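Local atomic coordinates of tRNA (uracil(54)-C(5))-methyltransferase (Pyrococcus abyssi, PDB entry 2JJQ), a protein that methylates C5 of uridine 54 in tRNA, using S-adenosyl-L-methionine as the methyl donor and releasing S-adenosyl-L-homocysteine. Residues G126-I131 / F271-Y276. Residues are numbered along the deposited sequence; the frame is centred on the assembly and turned at random.
With SAH (S-adenosyl-L-homocysteine), chain B.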
loop_
_atom_site.group_PDB
_atom_site.type_symbol
_atom_site.label_atom_id
_atom_site.label_comp_id
_atom_site.label_asym_id
_atom_site.label_seq_id
_atom_site.Cartn_x
_atom_site.Cartn_y
_atom_site.Cartn_z
ATOM N N GLY A 126 -5.358 13.158 1.309
ATOM C CA GLY A 126 -4.480 13.361 2.462
ATOM C C GLY A 126 -4.189 12.102 3.275
ATOM O O GLY A 126 -3.433 12.174 4.245
ATOM N N HIS A 127 -4.767 10.964 2.885
ATOM C CA HIS A 127 -4.634 9.703 3.683
ATOM C C HIS A 127 -3.336 8.952 3.428
ATOM O O HIS A 127 -2.904 8.114 4.252
ATOM C CB HIS A 127 -5.790 8.744 3.389
ATOM C CG HIS A 127 -5.879 8.373 1.946
ATOM N ND1 HIS A 127 -6.322 9.268 0.995
ATOM C CD2 HIS A 127 -5.540 7.249 1.279
ATOM C CE1 HIS A 127 -6.239 8.713 -0.200
ATOM N NE2 HIS A 127 -5.758 7.491 -0.060
ATOM N N ARG A 128 -2.736 9.186 2.254
ATOM C CA ARG A 128 -1.614 8.389 1.848
ATOM C C ARG A 128 -0.326 8.961 2.473
ATOM O O ARG A 128 -0.077 10.170 2.378
ATOM C CB ARG A 128 -1.514 8.407 0.314
ATOM C CG ARG A 128 -0.615 7.311 -0.185
ATOM C CD ARG A 128 -0.656 7.122 -1.679
ATOM N NE ARG A 128 0.553 6.371 -1.951
ATOM C CZ ARG A 128 0.645 5.044 -1.910
ATOM N NH1 ARG A 128 -0.434 4.294 -1.716
ATOM N NH2 ARG A 128 1.815 4.463 -2.120
ATOM N N ASN A 129 0.513 8.087 3.026
ATOM C CA ASN A 129 1.640 8.521 3.810
ATOM C C ASN A 129 2.997 8.263 3.143
ATOM O O ASN A 129 4.040 8.479 3.786
ATOM C CB ASN A 129 1.533 7.880 5.191
ATOM C CG ASN A 129 1.710 6.349 5.133
ATOM O OD1 ASN A 129 2.382 5.851 4.223
ATOM N ND2 ASN A 129 1.041 5.610 6.035
ATOM N N ARG A 130 2.992 7.843 1.866
ATOM C CA ARG A 130 4.211 7.724 1.051
ATOM C C ARG A 130 3.880 8.009 -0.423
ATOM O O ARG A 130 2.904 7.478 -0.937
ATOM C CB ARG A 130 4.846 6.330 1.202
ATOM C CG ARG A 130 6.115 6.152 0.414
ATOM C CD ARG A 130 6.558 4.709 0.201
ATOM N NE ARG A 130 7.701 4.737 -0.717
ATOM C CZ ARG A 130 8.617 3.793 -0.858
ATOM N NH1 ARG A 130 8.526 2.661 -0.169
ATOM N NH2 ARG A 130 9.624 3.972 -1.713
ATOM N N ILE A 131 4.693 8.827 -1.096
ATOM C CA ILE A 131 4.611 8.927 -2.542
ATOM C C ILE A 131 6.029 8.952 -3.094
ATOM O O ILE A 131 6.961 9.412 -2.379
ATOM C CB ILE A 131 3.858 10.161 -3.007
ATOM C CG1 ILE A 131 4.501 11.444 -2.495
ATOM C CG2 ILE A 131 2.364 10.042 -2.568
ATOM C CD1 ILE A 131 3.673 12.641 -2.957
ATOM N N PHE A 271 5.462 0.406 5.490
ATOM C CA PHE A 271 4.434 0.683 6.511
ATOM C C PHE A 271 3.081 0.841 5.740
ATOM O O PHE A 271 3.069 1.327 4.581
ATOM C CB PHE A 271 4.740 1.979 7.299
ATOM C CG PHE A 271 3.838 2.144 8.520
ATOM C CD1 PHE A 271 4.010 1.329 9.622
ATOM C CD2 PHE A 271 2.788 3.058 8.510
ATOM C CE1 PHE A 271 3.155 1.432 10.741
ATOM C CE2 PHE A 271 1.927 3.170 9.644
ATOM C CZ PHE A 271 2.122 2.344 10.734
ATOM N N GLN A 272 1.981 0.350 6.330
ATOM C CA GLN A 272 0.709 0.497 5.664
ATOM C C GLN A 272 0.602 1.948 5.106
ATOM O O GLN A 272 0.920 2.919 5.818
ATOM C CB GLN A 272 -0.438 0.268 6.660
ATOM C CG GLN A 272 -0.303 -1.023 7.469
ATOM C CD GLN A 272 -0.693 -2.155 6.594
ATOM O OE1 GLN A 272 -1.421 -1.955 5.615
ATOM N NE2 GLN A 272 -0.197 -3.355 6.897
ATOM N N THR A 273 0.113 2.095 3.869
ATOM C CA THR A 273 0.164 3.399 3.189
ATOM C C THR A 273 -0.976 4.349 3.537
ATOM O O THR A 273 -0.889 5.520 3.214
ATOM C CB THR A 273 0.210 3.244 1.682
ATOM O OG1 THR A 273 -0.908 2.444 1.265
ATOM C CG2 THR A 273 1.498 2.511 1.278
ATOM N N ASN A 274 -2.049 3.838 4.127
ATOM C CA ASN A 274 -3.185 4.683 4.488
ATOM C C ASN A 274 -3.244 4.746 6.008
ATOM O O ASN A 274 -3.714 3.840 6.669
ATOM C CB ASN A 274 -4.456 4.135 3.833
ATOM C CG ASN A 274 -5.708 4.907 4.215
ATOM O OD1 ASN A 274 -5.743 5.648 5.214
ATOM N ND2 ASN A 274 -6.781 4.658 3.462
ATOM N N SER A 275 -2.717 5.819 6.564
ATOM C CA SER A 275 -2.569 5.816 8.025
ATOM C C SER A 275 -3.933 5.768 8.690
ATOM O O SER A 275 -4.076 5.187 9.779
ATOM C CB SER A 275 -1.798 7.050 8.505
ATOM O OG SER A 275 -0.459 6.983 8.014
ATOM N N TYR A 276 -4.940 6.378 8.054
ATOM C CA TYR A 276 -6.252 6.544 8.737
ATOM C C TYR A 276 -6.946 5.234 8.870
ATOM O O TYR A 276 -7.424 4.863 9.953
ATOM C CB TYR A 276 -7.120 7.536 7.982
ATOM C CG TYR A 276 -6.576 8.938 8.173
ATOM C CD1 TYR A 276 -6.937 9.690 9.283
ATOM C CD2 TYR A 276 -5.626 9.468 7.291
ATOM C CE1 TYR A 276 -6.400 10.980 9.494
ATOM C CE2 TYR A 276 -5.102 10.754 7.492
ATOM C CZ TYR A 276 -5.487 11.485 8.596
ATOM O OH TYR A 276 -4.995 12.769 8.791
HETATM N N SAH B . 1.769 -7.540 8.541
HETATM C CA SAH B . 2.801 -6.730 7.815
HETATM C CB SAH B . 2.631 -6.851 6.302
HETATM C CG SAH B . 2.895 -8.247 5.786
HETATM S SD SAH B . 3.338 -8.091 4.047
HETATM C C SAH B . 2.597 -5.279 8.184
HETATM O O SAH B . 3.403 -4.383 7.889
HETATM O OXT SAH B . 1.573 -4.970 8.777
HETATM C "C5'" SAH B . 3.813 -9.780 3.774
HETATM C "C4'" SAH B . 5.120 -10.092 4.524
HETATM O "O4'" SAH B . 5.629 -11.410 4.188
HETATM C "C3'" SAH B . 6.270 -9.132 4.217
HETATM O "O3'" SAH B . 6.647 -8.463 5.438
HETATM C "C2'" SAH B . 7.389 -10.042 3.651
HETATM O "O2'" SAH B . 8.723 -9.700 4.040
HETATM C "C1'" SAH B . 7.068 -11.388 4.229
HETATM N N9 SAH B . 7.354 -12.576 3.433
HETATM C C8 SAH B . 7.277 -12.720 2.088
HETATM N N7 SAH B . 7.502 -14.024 1.772
HETATM C C5 SAH B . 7.685 -14.710 2.911
HETATM C C6 SAH B . 7.954 -16.112 3.293
HETATM N N6 SAH B . 8.071 -17.026 2.299
HETATM N N1 SAH B . 8.076 -16.389 4.633
HETATM C C2 SAH B . 7.957 -15.446 5.593
HETATM N N3 SAH B . 7.730 -14.159 5.298
HETATM C C4 SAH B . 7.578 -13.759 4.013
HETATM O O HOH W 1 -3.994 14.259 6.036
HETATM O O HOH W 2 4.295 3.697 3.863
#
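Asn-129 reaches into the loop at 271-274, just before helix 275-288, and grips it with its side-chain amide. Its ND2 gives one hydrogen to Gln-272 O (2.7 Å) and the other to Ser-275 OG (2.8 Å). Both bonds are almost straight, and both acceptors lie close to the amide plane, so the rotation of the group is fixed, with ND2 facing the two oxygens. Ser-275 OG also bonds Glu-256. The edge of the Phe-271 ring borders Asn-129 ND2. The Thr-273 side chain lies alongside that of Arg-128, with CB over one face of the guanidinium, 3.6 Å from NH1. Thr-273 O receives Asn-129 N at 2.9 Å, and His-127 O receives Ser-275 N in a longer bond (3.3 Å). These two backbone bonds flank a single beta bridge between Arg-128 and Asn-274. The bridge joins the lead-in to strand 130-136, an edge strand of the five-stranded sheet, to the start of helix 275-288 in the class I-like methyltransferase domain. Asn-274 is the N-cap of that helix; its OD1 accepts a weak bond from Tyr-276 N and one from Gln-277 N. Its ND2 bonds Ser-121 and Met-411 O, and lies 3.6 Å from His-127 CD2, with ring and amide planes 55° apart. Next to Thr-273, Gln-272 NE2 bonds OXT of S-adenosyl-L-homocysteine (3.0 Å).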